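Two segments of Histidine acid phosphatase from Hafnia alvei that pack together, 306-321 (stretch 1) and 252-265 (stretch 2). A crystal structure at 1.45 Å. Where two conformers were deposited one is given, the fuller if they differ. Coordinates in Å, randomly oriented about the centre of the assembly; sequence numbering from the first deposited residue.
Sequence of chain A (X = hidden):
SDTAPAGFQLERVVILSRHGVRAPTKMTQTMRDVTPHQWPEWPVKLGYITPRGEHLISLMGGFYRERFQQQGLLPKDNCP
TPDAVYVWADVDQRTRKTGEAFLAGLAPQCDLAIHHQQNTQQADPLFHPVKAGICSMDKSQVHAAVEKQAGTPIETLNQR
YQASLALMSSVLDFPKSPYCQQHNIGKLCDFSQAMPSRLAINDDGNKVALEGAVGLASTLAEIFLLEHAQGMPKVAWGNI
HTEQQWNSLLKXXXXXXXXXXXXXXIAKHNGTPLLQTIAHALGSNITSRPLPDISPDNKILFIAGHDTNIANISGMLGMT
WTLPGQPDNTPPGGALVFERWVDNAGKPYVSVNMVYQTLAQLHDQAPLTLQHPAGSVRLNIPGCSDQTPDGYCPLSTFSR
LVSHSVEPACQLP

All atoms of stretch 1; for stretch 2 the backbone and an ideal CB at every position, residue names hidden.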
ATOM      1  N   HIS A 306       1.801  -2.663  -4.279  1.00  5.37           N
ATOM      2  CA  HIS A 306       0.461  -3.044  -3.851  1.00  5.57           C
ATOM      3  C   HIS A 306       0.262  -2.647  -2.400  1.00  5.56           C
ATOM      4  O   HIS A 306       1.239  -2.392  -1.651  1.00  5.61           O
ATOM      5  CB  HIS A 306       0.269  -4.524  -3.975  1.00  6.14           C
ATOM      6  CG  HIS A 306       0.629  -5.058  -5.332  1.00  6.50           C
ATOM      7  ND1 HIS A 306      -0.289  -5.192  -6.357  1.00  7.26           N
ATOM      8  CD2 HIS A 306       1.826  -5.419  -5.850  1.00  7.41           C
ATOM      9  CE1 HIS A 306       0.319  -5.660  -7.422  1.00  7.68           C
ATOM     10  NE2 HIS A 306       1.597  -5.829  -7.142  1.00  7.66           N
ATOM     11  N   ASP A 307      -1.015  -2.513  -2.029  1.00  6.12           N
ATOM     12  CA  ASP A 307      -1.320  -2.245  -0.622  1.00  6.64           C
ATOM     13  C   ASP A 307      -0.683  -3.243   0.324  1.00  6.41           C
ATOM     14  O   ASP A 307      -0.158  -2.849   1.387  1.00  6.19           O
ATOM     15  CB  ASP A 307      -2.842  -2.100  -0.362  1.00  7.21           C
ATOM     16  CG  ASP A 307      -3.715  -3.180  -0.980  1.00  8.73           C
ATOM     17  OD1 ASP A 307      -3.274  -4.321  -1.230  1.00  9.22           O
ATOM     18  OD2 ASP A 307      -4.959  -2.891  -1.120  1.00  9.73           O
ATOM     19  N   THR A 308      -0.677  -4.511  -0.036  1.00  6.47           N
ATOM     20  CA  THR A 308      -0.071  -5.507   0.822  1.00  6.84           C
ATOM     21  C   THR A 308       1.415  -5.289   1.083  1.00  6.55           C
ATOM     22  O   THR A 308       1.905  -5.565   2.159  1.00  6.23           O
ATOM     23  CB  THR A 308      -0.302  -6.918   0.287  1.00  8.07           C
ATOM     24  OG1 THR A 308       0.287  -7.026  -1.004  1.00  9.08           O
ATOM     25  CG2 THR A 308      -1.784  -7.251   0.158  1.00  8.68           C
ATOM     26  N   ASN A 309       2.121  -4.717   0.106  1.00  6.25           N
ATOM     27  CA  ASN A 309       3.547  -4.452   0.233  1.00  5.92           C
ATOM     28  C   ASN A 309       3.775  -3.350   1.287  1.00  5.70           C
ATOM     29  O   ASN A 309       4.659  -3.446   2.176  1.00  6.00           O
ATOM     30  CB  ASN A 309       4.181  -4.002  -1.085  1.00  6.07           C
ATOM     31  CG  ASN A 309       4.053  -4.991  -2.209  1.00  6.75           C
ATOM     32  OD1 ASN A 309       3.593  -4.677  -3.299  1.00  7.07           O
ATOM     33  ND2 ASN A 309       4.509  -6.213  -1.968  1.00  6.87           N
ATOM     34  N   ILE A 310       2.979  -2.302   1.205  1.00  5.72           N
ATOM     35  CA  ILE A 310       3.097  -1.219   2.185  1.00  5.95           C
ATOM     36  C   ILE A 310       2.768  -1.779   3.577  1.00  5.92           C
ATOM     37  O   ILE A 310       3.435  -1.467   4.570  1.00  5.87           O
ATOM     38  CB  ILE A 310       2.182  -0.003   1.823  1.00  6.01           C
ATOM     39  CG1 ILE A 310       2.761   0.690   0.580  1.00  6.45           C
ATOM     40  CG2 ILE A 310       2.075   0.955   3.000  1.00  6.40           C
ATOM     41  CD1 ILE A 310       1.901   1.814   0.040  1.00  6.92           C
ATOM     42  N   ALA A 311       1.729  -2.589   3.670  1.00  5.52           N
ATOM     43  CA  ALA A 311       1.338  -3.154   4.981  1.00  5.87           C
ATOM     44  C   ALA A 311       2.417  -4.081   5.497  1.00  5.92           C
ATOM     45  O   ALA A 311       2.732  -4.067   6.704  1.00  6.05           O
ATOM     46  CB  ALA A 311      -0.000  -3.860   4.873  1.00  6.18           C
ATOM     47  N   ASN A 312       3.026  -4.875   4.622  1.00  5.75           N
ATOM     48  CA  ASN A 312       4.112  -5.741   5.071  1.00  6.27           C
ATOM     49  C   ASN A 312       5.279  -4.935   5.660  1.00  6.47           C
ATOM     50  O   ASN A 312       5.813  -5.255   6.702  1.00  6.31           O
ATOM     51  CB  ASN A 312       4.697  -6.566   3.916  1.00  6.58           C
ATOM     52  CG  ASN A 312       3.742  -7.594   3.311  1.00  6.92           C
ATOM     53  OD1 ASN A 312       3.960  -7.980   2.137  1.00  7.29           O
ATOM     54  ND2 ASN A 312       2.772  -8.108   4.045  1.00  7.34           N
ATOM     55  N   ILE A 313       5.674  -3.883   4.965  1.00  6.45           N
ATOM     56  CA  ILE A 313       6.799  -3.045   5.409  1.00  6.88           C
ATOM     57  C   ILE A 313       6.434  -2.386   6.719  1.00  7.19           C
ATOM     58  O   ILE A 313       7.261  -2.325   7.628  1.00  7.35           O
ATOM     59  CB  ILE A 313       7.182  -2.024   4.323  1.00  6.83           C
ATOM     60  CG1 ILE A 313       7.742  -2.764   3.106  1.00  6.91           C
ATOM     61  CG2 ILE A 313       8.110  -0.945   4.881  1.00  7.09           C
ATOM     62  CD1 ILE A 313       9.020  -3.473   3.342  1.00  7.32           C
ATOM     63  N   SER A 314       5.195  -1.925   6.834  1.00  7.06           N
ATOM     64  CA  SER A 314       4.747  -1.337   8.099  1.00  7.81           C
ATOM     65  C   SER A 314       4.839  -2.342   9.243  1.00  7.55           C
ATOM     66  O   SER A 314       5.258  -1.988  10.319  1.00  7.71           O
ATOM     67  CB  SER A 314       3.389  -0.711   7.903  1.00  8.51           C
ATOM     68  OG  SER A 314       2.388  -1.607   8.044  1.00 12.31           O
ATOM     69  N   GLY A 315       4.443  -3.589   9.032  1.00  7.31           N
ATOM     70  CA  GLY A 315       4.530  -4.587  10.075  1.00  7.63           C
ATOM     71  C   GLY A 315       5.960  -4.911  10.462  1.00  7.91           C
ATOM     72  O   GLY A 315       6.271  -5.068  11.656  1.00  8.64           O
ATOM     73  N   MET A 316       6.859  -5.004   9.475  1.00  7.50           N
ATOM     74  CA  MET A 316       8.266  -5.300   9.746  1.00  8.18           C
ATOM     75  C   MET A 316       8.932  -4.210  10.586  1.00  8.30           C
ATOM     76  O   MET A 316       9.727  -4.531  11.468  1.00  9.55           O
ATOM     77  CB  MET A 316       9.067  -5.496   8.464  1.00  8.14           C
ATOM     78  CG  MET A 316       8.635  -6.694   7.673  1.00  8.13           C
ATOM     79  SD  MET A 316       9.605  -6.904   6.165  1.00  8.78           S
ATOM     80  CE  MET A 316      11.063  -7.597   6.806  1.00  9.33           C
ATOM     81  N   LEU A 317       8.597  -2.952  10.297  1.00  8.25           N
ATOM     82  CA  LEU A 317       9.168  -1.789  10.985  1.00  8.59           C
ATOM     83  C   LEU A 317       8.309  -1.325  12.182  1.00  8.90           C
ATOM     84  O   LEU A 317       8.729  -0.412  12.921  1.00  9.00           O
ATOM     85  CB  LEU A 317       9.378  -0.634  10.008  1.00  8.72           C
ATOM     86  CG  LEU A 317      10.522  -0.843   9.009  1.00  9.19           C
ATOM     87  CD1 LEU A 317      10.556   0.254   7.985  1.00  9.34           C
ATOM     88  CD2 LEU A 317      11.875  -1.052   9.663  1.00 10.08           C
ATOM     89  N   GLY A 318       7.187  -2.008  12.449  1.00  8.82           N
ATOM     90  CA  GLY A 318       6.313  -1.630  13.568  1.00  9.38           C
ATOM     91  C   GLY A 318       5.648  -0.277  13.402  1.00  9.36           C
ATOM     92  O   GLY A 318       5.332   0.374  14.414  1.00 10.53           O
ATOM     93  N   MET A 319       5.486   0.219  12.180  1.00  9.05           N
ATOM     94  CA  MET A 319       4.919   1.571  11.923  1.00  9.70           C
ATOM     95  C   MET A 319       3.402   1.451  11.807  1.00 10.12           C
ATOM     96  O   MET A 319       2.896   0.581  11.073  1.00 10.31           O
ATOM     97  CB  MET A 319       5.499   2.184  10.659  1.00  9.34           C
ATOM     98  CG  MET A 319       7.003   2.366  10.733  1.00  9.42           C
ATOM     99  SD  MET A 319       7.696   3.204   9.281  1.00  9.62           S
ATOM    100  CE  MET A 319       7.169   2.100   7.985  1.00  9.26           C
ATOM    101  N   THR A 320       2.683   2.317  12.496  1.00 10.24           N
ATOM    102  CA  THR A 320       1.248   2.334  12.388  1.00 11.21           C
ATOM    103  C   THR A 320       0.861   3.777  12.174  1.00 10.70           C
ATOM    104  O   THR A 320       1.605   4.703  12.565  1.00 12.61           O
ATOM    105  CB  THR A 320       0.535   1.753  13.604  1.00 13.08           C
ATOM    106  OG1 THR A 320       0.967   2.423  14.759  1.00 15.04           O
ATOM    107  CG2 THR A 320       0.856   0.269  13.784  1.00 14.41           C
ATOM    108  N   TRP A 321      -0.285   3.973  11.559  1.00  9.32           N
ATOM    109  CA  TRP A 321      -0.758   5.301  11.230  1.00  9.00           C
ATOM    110  C   TRP A 321      -2.236   5.322  11.000  1.00  9.54           C
ATOM    111  O   TRP A 321      -2.890   4.278  10.764  1.00  9.49           O
ATOM    112  CB  TRP A 321      -0.025   5.878  10.032  1.00  8.36           C
ATOM    113  CG  TRP A 321      -0.226   5.107   8.777  1.00  7.46           C
ATOM    114  CD1 TRP A 321      -1.294   5.177   7.924  1.00  7.41           C
ATOM    115  CD2 TRP A 321       0.701   4.166   8.178  1.00  6.91           C
ATOM    116  NE1 TRP A 321      -1.097   4.328   6.848  1.00  7.05           N
ATOM    117  CE2 TRP A 321       0.109   3.699   6.970  1.00  6.81           C
ATOM    118  CE3 TRP A 321       1.943   3.639   8.568  1.00  7.17           C
ATOM    119  CZ2 TRP A 321       0.744   2.759   6.162  1.00  6.64           C
ATOM    120  CZ3 TRP A 321       2.581   2.733   7.726  1.00  7.16           C
ATOM    121  CH2 TRP A 321       1.975   2.289   6.547  1.00  6.83           C
ATOM    122  N   UNK A 252     -13.058  -2.254   8.676  1.00  7.57           N
ATOM    123  CA  UNK A 252     -13.000  -3.679   8.372  1.00  7.68           C
ATOM    124  C   UNK A 252     -11.851  -3.990   7.437  1.00  7.62           C
ATOM    125  O   UNK A 252     -11.163  -4.992   7.581  1.00  8.04           O
ATOM    126  CB  UNK A 252     -14.319  -4.152   7.757  1.00  7.68           C
ATOM    127  N   UNK A 253     -11.640  -3.124   6.448  1.00  7.01           N
ATOM    128  CA  UNK A 253     -10.554  -3.318   5.521  1.00  6.95           C
ATOM    129  C   UNK A 253      -9.221  -3.165   6.235  1.00  6.71           C
ATOM    130  O   UNK A 253      -8.326  -3.976   6.033  1.00  6.62           O
ATOM    131  CB  UNK A 253     -10.660  -2.334   4.355  1.00  6.95           C
ATOM    132  N   UNK A 254      -9.073  -2.128   7.067  1.00  6.71           N
ATOM    133  CA  UNK A 254      -7.801  -1.928   7.745  1.00  6.84           C
ATOM    134  C   UNK A 254      -7.512  -3.055   8.725  1.00  6.98           C
ATOM    135  O   UNK A 254      -6.361  -3.452   8.904  1.00  7.29           O
ATOM    136  CB  UNK A 254      -7.794  -0.583   8.475  1.00  6.84           C
ATOM    137  N   UNK A 255      -8.555  -3.649   9.287  1.00  7.39           N
ATOM    138  CA  UNK A 255      -8.369  -4.769  10.202  1.00  7.74           C
ATOM    139  C   UNK A 255      -7.897  -6.003   9.445  1.00  7.78           C
ATOM    140  O   UNK A 255      -6.999  -6.716   9.887  1.00  8.18           O
ATOM    141  CB  UNK A 255      -9.667  -5.071  10.954  1.00  7.74           C
ATOM    142  N   UNK A 256      -8.504  -6.283   8.303  1.00  7.77           N
ATOM    143  CA  UNK A 256      -8.076  -7.400   7.474  1.00  8.71           C
ATOM    144  C   UNK A 256      -6.611  -7.256   7.108  1.00  8.36           C
ATOM    145  O   UNK A 256      -5.842  -8.199   7.172  1.00  8.38           O
ATOM    146  CB  UNK A 256      -8.933  -7.496   6.210  1.00  8.71           C
ATOM    147  N   UNK A 257      -6.194  -6.039   6.766  1.00  7.91           N
ATOM    148  CA  UNK A 257      -4.805  -5.782   6.422  1.00  8.04           C
ATOM    149  C   UNK A 257      -3.882  -5.916   7.595  1.00  7.89           C
ATOM    150  O   UNK A 257      -2.776  -6.435   7.432  1.00  8.04           O
ATOM    151  CB  UNK A 257      -4.659  -4.383   5.819  1.00  8.04           C
ATOM    152  N   UNK A 258      -4.296  -5.496   8.772  1.00  7.66           N
ATOM    153  CA  UNK A 258      -3.472  -5.673   9.962  1.00  8.29           C
ATOM    154  C   UNK A 258      -3.192  -7.158  10.176  1.00  8.48           C
ATOM    155  O   UNK A 258      -2.054  -7.581  10.434  1.00  9.14           O
ATOM    156  CB  UNK A 258      -4.155  -5.070  11.191  1.00  8.29           C
ATOM    157  N   UNK A 259      -4.222  -7.982  10.018  1.00  7.97           N
ATOM    158  CA  UNK A 259      -4.101  -9.380  10.286  1.00  8.45           C
ATOM    159  C   UNK A 259      -3.363 -10.167   9.212  1.00  8.17           C
ATOM    160  O   UNK A 259      -2.541 -11.050   9.507  1.00  8.52           O
ATOM    161  CB  UNK A 259      -5.499  -9.969  10.483  1.00  8.45           C
ATOM    162  N   UNK A 260      -3.656  -9.859   7.960  0.50  7.69           N
ATOM    163  CA  UNK A 260      -3.188 -10.676   6.845  0.50  7.85           C
ATOM    164  C   UNK A 260      -1.925 -10.129   6.181  0.50  8.04           C
ATOM    165  O   UNK A 260      -1.258 -10.836   5.419  0.50  8.31           O
ATOM    166  CB  UNK A 260      -4.298 -10.799   5.800  0.50  7.85           C
ATOM    167  N   UNK A 261      -1.570  -8.894   6.489  1.00  8.04           N
ATOM    168  CA  UNK A 261      -0.371  -8.284   5.941  1.00  8.15           C
ATOM    169  C   UNK A 261       0.587  -7.652   6.953  1.00  8.08           C
ATOM    170  O   UNK A 261       1.805  -7.631   6.698  1.00  7.98           O
ATOM    171  CB  UNK A 261      -0.790  -7.213   4.932  1.00  8.15           C
ATOM    172  N   UNK A 262       0.108  -7.144   8.079  1.00  7.72           N
ATOM    173  CA  UNK A 262       1.006  -6.559   9.073  1.00  8.12           C
ATOM    174  C   UNK A 262       1.563  -7.528  10.074  1.00  8.64           C
ATOM    175  O   UNK A 262       2.639  -7.337  10.576  1.00  9.56           O
ATOM    176  CB  UNK A 262       0.277  -5.447   9.830  1.00  8.12           C
ATOM    177  N   UNK A 263       0.819  -8.572  10.370  1.00  8.41           N
ATOM    178  CA  UNK A 263       1.315  -9.641  11.257  1.00  8.84           C
ATOM    179  C   UNK A 263       2.786  -9.973  10.991  1.00  9.36           C
ATOM    180  O   UNK A 263       3.082 -10.346   9.868  1.00  9.02           O
ATOM    181  CB  UNK A 263       0.466 -10.902  11.085  1.00  8.84           C
ATOM    182  N   UNK A 264       3.693  -9.796  11.960  1.00  9.91           N
ATOM    183  CA  UNK A 264       5.124  -9.848  11.619  1.00 10.71           C
ATOM    184  C   UNK A 264       5.579 -11.136  10.891  1.00 10.92           C
ATOM    185  O   UNK A 264       6.330 -11.053   9.939  1.00 10.77           O
ATOM    186  CB  UNK A 264       5.940  -9.695  12.904  1.00 10.71           C
ATOM    187  N   UNK A 265       5.098 -12.289  11.310  1.00 10.00           N
ATOM    188  CA  UNK A 265       5.517 -13.539  10.644  1.00 10.78           C
ATOM    189  C   UNK A 265       5.204 -13.506   9.165  1.00 10.29           C
ATOM    190  O   UNK A 265       5.999 -13.908   8.309  1.00 10.22           O
ATOM    191  CB  UNK A 265       4.834 -14.749  11.285  1.00 10.78           C
TER

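Position 252 lies in a helix, out of reach of stretch 1. Nothing visible selects a residue; it is Leu252.

At 253 the CA-to-CB bond points sideways, with no atom of stretch 1 within 5.5 Å of the ideal CB. A long polar side chain could reach toward the carboxylate of Asp307. The residue is His253. Its ring edge faces Asp307, His253 CE1 to Asp307 OD2 4.4 Å. Water 1 joins them, 2.7 Å from His253 NE2 and 2.9 Å from Asp307 OD2.

Positions 254, 255 and 256 are helical and out of reach, so many residues would suit. They are Asn254, Ala255 and Gln256.

At 257 CB points toward stretch 1, and the ideal CB is 4.8 Å from Ala311 CB. A gap remains beside Asp307, Thr308 and Ala311. A large apolar or aromatic side chain would fill it. Phe257 does so. All three neighbours lie at the ring edge: Phe257 CZ is 3.3 Å from Asp307 OD1, and Phe257 CD2 is 4.0 Å from Ala311 CB.

Position 258 points away, so many residues would suit. It is Asp258.

Position 259 is out of reach, and 260 points sideways with nothing near. Many residues would suit either. They are Leu259 and Met260.

At 261 CB points toward stretch 1, and the ideal CB is only 3.4 Å from Ala311 CB. That is tight and favours a small residue: glycine, alanine or serine. It is Ser261. Ser261 CB sits 3.5 Å from Ala311 CB. Ser261 O accepts a hydrogen bond from Asn312 ND2 at 2.9 Å. Water 2 lies 3.0 Å from both Ser261 OG and Asn312 ND2.

The backbone at 262 comes close to Gly315, CA to CA 4.2 Å. A CB on Gly315 would lie 2.1 Å from the backbone O of 262, a clash. The CB at 262 points sideways, with Ser314 OG and Met319 O lying beyond it. A long donor, lysine or arginine, would suit. Arg262 reaches both acceptors: Arg262 NE donates to Ser314 OG at 3.0 Å, and Arg262 NH2 makes a weak hydrogen bond to Met319 O, also 3.0 Å. Thr320 CG2 and Gly315 CA cover opposite faces of the guanidinium. Arg262 NH1 forms a salt bridge with Asp258 OD1 at 2.8 Å.

At 263 the chain leaves helical angles just before the next helix, and CB points away. Many residues fit. Thr263 OG1 donates a hydrogen bond to Leu259 O at 2.6 Å.

Position 264 starts that helix, and CB points sideways. Many small or medium residues would suit; phi of -55° is also compatible with proline. Pro264 CG lies 4.3 Å from Gly315 O.

Position 265 is out of reach; it is Tyr265.

Stretch 2 (252-265) LHNAQFDLMSRTPY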
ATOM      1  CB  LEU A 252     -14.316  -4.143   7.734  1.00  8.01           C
ATOM      2  CG  LEU A 252     -15.539  -4.027   8.657  1.00  8.79           C
ATOM      3  CD1 LEU A 252     -16.849  -3.977   7.863  1.00  9.11           C
ATOM      4  CD2 LEU A 252     -15.578  -5.187   9.625  1.00  9.41           C
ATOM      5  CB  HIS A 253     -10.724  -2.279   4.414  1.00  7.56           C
ATOM      6  CG  HIS A 253      -9.597  -2.250   3.434  1.00  8.49           C
ATOM      7  ND1 HIS A 253      -9.478  -3.160   2.406  1.00  9.92           N
ATOM      8  CD2 HIS A 253      -8.564  -1.391   3.297  1.00  9.54           C
ATOM      9  CE1 HIS A 253      -8.399  -2.888   1.697  1.00  9.45           C
ATOM     10  NE2 HIS A 253      -7.836  -1.813   2.207  1.00  9.87           N
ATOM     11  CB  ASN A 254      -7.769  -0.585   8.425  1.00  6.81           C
ATOM     12  CG  ASN A 254      -7.799   0.557   7.430  1.00  6.90           C
ATOM     13  OD1 ASN A 254      -7.214   0.469   6.328  1.00  6.48           O
ATOM     14  ND2 ASN A 254      -8.453   1.643   7.803  1.00  7.11           N
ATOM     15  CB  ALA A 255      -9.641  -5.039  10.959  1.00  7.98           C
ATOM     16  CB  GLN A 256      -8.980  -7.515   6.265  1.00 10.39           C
ATOM     17  CG  GLN A 256      -8.711  -8.722   5.412  1.00 12.30           C
ATOM     18  CD  GLN A 256      -8.016  -8.360   4.191  1.00 15.80           C
ATOM     19  OE1 GLN A 256      -8.337  -7.344   3.539  1.00 19.36           O
ATOM     20  NE2 GLN A 256      -7.033  -9.161   3.833  1.00 18.07           N
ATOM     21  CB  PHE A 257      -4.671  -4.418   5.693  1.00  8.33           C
ATOM     22  CG  PHE A 257      -4.804  -4.559   4.210  1.00  8.47           C
ATOM     23  CD1 PHE A 257      -6.056  -4.891   3.632  1.00  9.22           C
ATOM     24  CD2 PHE A 257      -3.716  -4.447   3.397  1.00  9.40           C
ATOM     25  CE1 PHE A 257      -6.173  -5.106   2.298  1.00  9.75           C
ATOM     26  CE2 PHE A 257      -3.838  -4.669   2.053  1.00  9.72           C
ATOM     27  CZ  PHE A 257      -5.066  -4.998   1.504  1.00  9.76           C
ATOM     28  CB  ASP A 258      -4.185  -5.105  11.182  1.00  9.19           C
ATOM     29  CG  ASP A 258      -3.320  -5.158  12.424  1.00 10.73           C
ATOM     30  OD1 ASP A 258      -2.166  -4.644  12.409  1.00 12.52           O
ATOM     31  OD2 ASP A 258      -3.727  -5.765  13.422  1.00 13.18           O
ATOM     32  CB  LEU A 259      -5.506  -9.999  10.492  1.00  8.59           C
ATOM     33  CG  LEU A 259      -6.268  -9.462  11.701  1.00  9.29           C
ATOM     34  CD1 LEU A 259      -7.625 -10.181  11.797  1.00 10.13           C
ATOM     35  CD2 LEU A 259      -5.510  -9.504  13.017  1.00  9.85           C
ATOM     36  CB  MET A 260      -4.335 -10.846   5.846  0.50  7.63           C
ATOM     37  CG  MET A 260      -5.591 -11.461   6.480  0.50  7.67           C
ATOM     38  SD  MET A 260      -5.385 -12.903   7.537  0.50  8.27           S
ATOM     39  CE  MET A 260      -4.536 -13.927   6.348  0.50  9.04           C
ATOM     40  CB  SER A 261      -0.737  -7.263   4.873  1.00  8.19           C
ATOM     41  OG  SER A 261      -1.333  -7.957   3.755  1.00  8.86           O
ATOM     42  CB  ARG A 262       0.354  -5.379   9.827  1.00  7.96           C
ATOM     43  CG  ARG A 262      -0.079  -4.234   8.935  1.00  8.00           C
ATOM     44  CD  ARG A 262      -0.452  -2.969   9.726  1.00  8.10           C
ATOM     45  NE  ARG A 262       0.736  -2.453  10.386  1.00  8.93           N
ATOM     46  CZ  ARG A 262       1.071  -2.640  11.660  1.00  9.53           C
ATOM     47  NH1 ARG A 262       0.329  -3.325  12.494  1.00 10.06           N
ATOM     48  NH2 ARG A 262       2.232  -2.209  12.098  1.00 10.65           N
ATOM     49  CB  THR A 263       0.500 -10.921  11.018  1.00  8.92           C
ATOM     50  OG1 THR A 263      -0.835 -10.684  11.454  1.00  8.81           O
ATOM     51  CG2 THR A 263       1.092 -12.143  11.753  1.00  9.69           C
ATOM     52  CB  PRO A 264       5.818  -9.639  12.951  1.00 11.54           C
ATOM     53  CG  PRO A 264       4.880  -8.670  13.625  1.00 11.05           C
ATOM     54  CD  PRO A 264       3.497  -9.191  13.307  1.00 10.29           C
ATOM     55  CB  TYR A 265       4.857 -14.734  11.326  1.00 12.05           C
ATOM     56  CG  TYR A 265       5.285 -16.070  10.772  1.00 13.30           C
ATOM     57  CD1 TYR A 265       6.507 -16.621  11.096  1.00 14.16           C
ATOM     58  CD2 TYR A 265       4.487 -16.755   9.895  1.00 14.07           C
ATOM     59  CE1 TYR A 265       6.888 -17.842  10.580  1.00 15.36           C
ATOM     60  CE2 TYR A 265       4.862 -17.965   9.375  1.00 14.84           C
ATOM     61  CZ  TYR A 265       6.074 -18.491   9.715  1.00 15.54           C
ATOM     62  OH  TYR A 265       6.449 -19.697   9.167  1.00 18.26           O
TER
HETATM   63  O   HOH W   1      -5.916  -0.845   0.631  1.00  8.41           O
HETATM   64  O   HOH W   2       0.652  -9.974   2.905  1.00 14.54           O
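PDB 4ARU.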